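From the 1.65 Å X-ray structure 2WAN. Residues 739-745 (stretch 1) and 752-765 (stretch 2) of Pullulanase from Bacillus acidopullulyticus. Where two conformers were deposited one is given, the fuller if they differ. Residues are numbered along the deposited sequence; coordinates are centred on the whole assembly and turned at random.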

# COMPACT_ATOMS: atom_id res chain seq x y z
N THR A 739 19.82 -6.18 7.15
CA THR A 739 19.48 -6.68 8.48
C THR A 739 20.18 -5.75 9.48
O THR A 739 21.16 -5.07 9.13
N LEU A 740 19.68 -5.69 10.71
CA LEU A 740 20.27 -4.77 11.67
C LEU A 740 21.72 -5.12 11.96
O LEU A 740 22.54 -4.22 12.11
N TRP A 741 22.04 -6.41 12.01
CA TRP A 741 23.42 -6.84 12.30
C TRP A 741 24.36 -6.29 11.23
O TRP A 741 25.43 -5.74 11.54
N ASP A 742 23.94 -6.42 9.97
CA ASP A 742 24.72 -5.94 8.82
C ASP A 742 24.78 -4.41 8.81
O ASP A 742 25.84 -3.83 8.52
N LYS A 743 23.66 -3.77 9.11
CA LYS A 743 23.58 -2.30 9.15
C LYS A 743 24.54 -1.72 10.19
O LYS A 743 25.24 -0.74 9.91
N ILE A 744 24.57 -2.33 11.38
CA ILE A 744 25.42 -1.84 12.46
C ILE A 744 26.91 -2.10 12.13
O ILE A 744 27.77 -1.29 12.49
N LEU A 745 27.21 -3.20 11.46
CA LEU A 745 28.58 -3.42 10.95
C LEU A 745 29.03 -2.31 10.00
O LEU A 745 30.21 -1.89 10.02
N THR A 752 33.18 -2.96 19.11
CA THR A 752 33.36 -4.37 19.42
C THR A 752 32.09 -5.15 19.11
O THR A 752 31.01 -4.56 19.03
N GLU A 753 32.22 -6.48 18.99
CA GLU A 753 31.07 -7.39 18.83
C GLU A 753 30.11 -7.20 19.99
O GLU A 753 28.89 -7.12 19.80
N ALA A 754 30.67 -7.17 21.20
CA ALA A 754 29.85 -7.05 22.41
C ALA A 754 29.03 -5.77 22.41
O ALA A 754 27.84 -5.77 22.74
N ASP A 755 29.66 -4.66 22.02
CA ASP A 755 28.92 -3.39 21.98
C ASP A 755 27.90 -3.35 20.86
O ASP A 755 26.81 -2.80 21.04
N ARG A 756 28.25 -3.92 19.71
CA ARG A 756 27.30 -3.98 18.58
C ARG A 756 26.07 -4.83 18.94
O ARG A 756 24.94 -4.47 18.55
N ILE A 757 26.28 -5.91 19.69
CA ILE A 757 25.14 -6.71 20.19
C ILE A 757 24.24 -5.84 21.09
O ILE A 757 22.99 -5.83 20.95
N LYS A 758 24.85 -5.07 21.99
CA LYS A 758 24.08 -4.17 22.84
C LYS A 758 23.27 -3.14 22.06
O LYS A 758 22.11 -2.88 22.40
N MET A 759 23.86 -2.55 21.01
CA MET A 759 23.18 -1.57 20.17
C MET A 759 21.97 -2.18 19.44
O MET A 759 20.91 -1.56 19.38
N ASP A 760 22.16 -3.39 18.92
CA ASP A 760 21.10 -4.13 18.21
C ASP A 760 19.94 -4.38 19.20
O ASP A 760 18.77 -4.08 18.90
N GLU A 761 20.26 -4.91 20.37
CA GLU A 761 19.27 -5.14 21.41
C GLU A 761 18.55 -3.86 21.82
O GLU A 761 17.33 -3.88 22.01
N LEU A 762 19.29 -2.77 21.98
CA LEU A 762 18.68 -1.47 22.33
C LEU A 762 17.68 -0.95 21.30
O LEU A 762 16.60 -0.50 21.67
N ALA A 763 18.03 -1.04 20.01
CA ALA A 763 17.13 -0.60 18.96
C ALA A 763 15.81 -1.37 19.04
O ALA A 763 14.72 -0.77 18.99
N HIS A 764 15.91 -2.68 19.19
CA HIS A 764 14.69 -3.50 19.33
C HIS A 764 13.97 -3.24 20.66
O HIS A 764 12.74 -3.28 20.70
N ALA A 765 14.70 -2.93 21.74
CA ALA A 765 14.06 -2.62 23.03
C ALA A 765 13.14 -1.41 22.90
O ALA A 765 12.05 -1.40 23.46

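Helix 740-745 crosses helix 753-765 at 125° between their N-to-C directions, with 10.1 Å between axes at closest approach, leaving room for a layer of side chains. No direct hydrogen bond spans the contact, which rests on packing and one water.

The apolar part comes largely from L740 and I744, one helical turn apart, whose CA-to-CB bonds point toward stretch 2. L740 (chi1 t, chi2 p) sends CD2 to 3.8 Å from A763 CB; a methyl side chain lets the leucine come in close to the helix. The same CD2 lies 3.5 Å from NE2 of H764. I744 (m, t) extends CD1 to 4.1 Å from M759 CB and to 3.6 Å from D760 N, while its CG2 rests 3.6 Å from R756 CG, so the beta-branched chain covers backbone and side chain alike.

W741 (chi1 t, chi2 -120°) starts sideways, but its long indole reaches across as a knob into the hole formed by E753, R756, I757 and D760. Its CH2 lies 3.7 Å from I757 CG1, and the ring edge meets the backbone, CZ3 being 3.6 Å from I757 N. D760 OD2 is also near that edge, 3.9 Å from CE3.

R756 (m, t, m, chi4 110°) suits a partly exposed position: its aliphatic stem packs against I744 while its charged end remains free for polar partners. L745 CD2 sits over one guanidinium face, 3.4 Å from R756 NH1, and W741 CZ2 is 3.5 Å from the same nitrogen. Water 1 joins the helices, accepting from R756 NH1 at 3.0 Å and donating to W741 O at 2.9 Å.

Both helices begin with a threonine N-cap in rotamer p. T752 OG1 accepts from D755 N at 3.0 Å; the corresponding bond from D742 N to T739 OG1 is weak, at 3.3 Å.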

# COMPACT_ATOMS: atom_id res chain seq x y z
CB THR A 739 19.94 -8.12 8.72
OG1 THR A 739 21.37 -8.17 8.85
CG2 THR A 739 19.48 -9.06 7.59
CB LEU A 740 19.44 -4.67 12.97
CG LEU A 740 19.82 -3.48 13.87
CD1 LEU A 740 19.82 -2.16 13.08
CD2 LEU A 740 18.90 -3.37 15.11
CB TRP A 741 23.53 -8.38 12.44
CG TRP A 741 24.86 -8.82 13.01
CD1 TRP A 741 25.79 -9.63 12.41
CD2 TRP A 741 25.42 -8.44 14.28
NE1 TRP A 741 26.89 -9.79 13.25
CE2 TRP A 741 26.68 -9.08 14.40
CE3 TRP A 741 24.96 -7.63 15.34
CZ2 TRP A 741 27.50 -8.91 15.54
CZ3 TRP A 741 25.77 -7.47 16.47
CH2 TRP A 741 27.04 -8.11 16.55
CB ASP A 742 24.10 -6.44 7.52
CG ASP A 742 24.31 -7.93 7.31
OD1 ASP A 742 24.93 -8.60 8.15
OD2 ASP A 742 23.86 -8.43 6.27
CB LYS A 743 22.14 -1.85 9.46
CG LYS A 743 21.99 -0.42 9.95
CD LYS A 743 22.38 0.62 8.89
CE LYS A 743 22.71 1.95 9.56
NZ LYS A 743 23.10 3.01 8.56
CB ILE A 744 25.01 -2.40 13.83
CG1 ILE A 744 23.62 -1.86 14.23
CG2 ILE A 744 26.08 -2.05 14.91
CD1 ILE A 744 23.07 -2.47 15.51
CB LEU A 745 28.67 -4.77 10.23
CG LEU A 745 29.06 -5.95 11.12
CD1 LEU A 745 28.65 -7.25 10.44
CD2 LEU A 745 30.59 -5.92 11.43
CB THR A 752 33.70 -4.60 20.91
OG1 THR A 752 32.61 -4.13 21.74
CG2 THR A 752 34.99 -3.85 21.31
CB GLU A 753 31.49 -8.88 18.83
CG GLU A 753 30.28 -9.84 18.61
CD GLU A 753 30.56 -11.33 18.87
OE1 GLU A 753 31.01 -11.71 19.97
OE2 GLU A 753 30.29 -12.12 17.96
CB ALA A 754 30.74 -7.11 23.68
CB ASP A 755 29.87 -2.19 21.88
CG ASP A 755 30.53 -1.85 23.19
OD1 ASP A 755 30.09 -2.37 24.24
OD2 ASP A 755 31.51 -1.06 23.19
CB ARG A 756 28.00 -4.42 17.29
CG ARG A 756 28.91 -3.28 16.74
CD ARG A 756 29.60 -3.65 15.42
NE ARG A 756 30.73 -4.58 15.59
CZ ARG A 756 30.73 -5.85 15.21
NH1 ARG A 756 29.66 -6.37 14.63
NH2 ARG A 756 31.81 -6.60 15.40
CB ILE A 757 25.60 -7.98 20.96
CG1 ILE A 757 26.16 -9.02 19.98
CG2 ILE A 757 24.44 -8.56 21.77
CD1 ILE A 757 26.84 -10.20 20.63
CB LYS A 758 24.99 -3.46 23.86
CG LYS A 758 25.60 -4.42 24.88
CD LYS A 758 26.49 -3.64 25.85
CE LYS A 758 27.06 -4.55 26.92
NZ LYS A 758 27.99 -3.76 27.78
CB MET A 759 24.13 -0.95 19.15
CG MET A 759 25.25 -0.14 19.79
SD MET A 759 26.42 0.36 18.48
CE MET A 759 27.84 0.86 19.50
CB ASP A 760 21.70 -5.45 17.69
CG ASP A 760 20.73 -6.25 16.80
OD1 ASP A 760 19.56 -6.46 17.20
OD2 ASP A 760 21.15 -6.66 15.69
CB GLU A 761 19.91 -5.80 22.63
CG GLU A 761 20.27 -7.28 22.36
CD GLU A 761 21.09 -7.94 23.45
OE1 GLU A 761 21.86 -7.23 24.14
OE2 GLU A 761 20.98 -9.19 23.61
CB LEU A 762 19.76 -0.41 22.60
CG LEU A 762 19.26 1.00 22.94
CD1 LEU A 762 18.32 1.02 24.14
CD2 LEU A 762 20.48 1.87 23.26
CB ALA A 763 17.77 -0.79 17.60
CB HIS A 764 14.99 -5.00 19.09
CG HIS A 764 15.38 -5.31 17.67
ND1 HIS A 764 14.47 -5.64 16.69
CD2 HIS A 764 16.59 -5.33 17.07
CE1 HIS A 764 15.10 -5.85 15.54
NE2 HIS A 764 16.40 -5.66 15.75
CB ALA A 765 15.10 -2.39 24.13
O HOH W 1 26.88 -5.52 14.01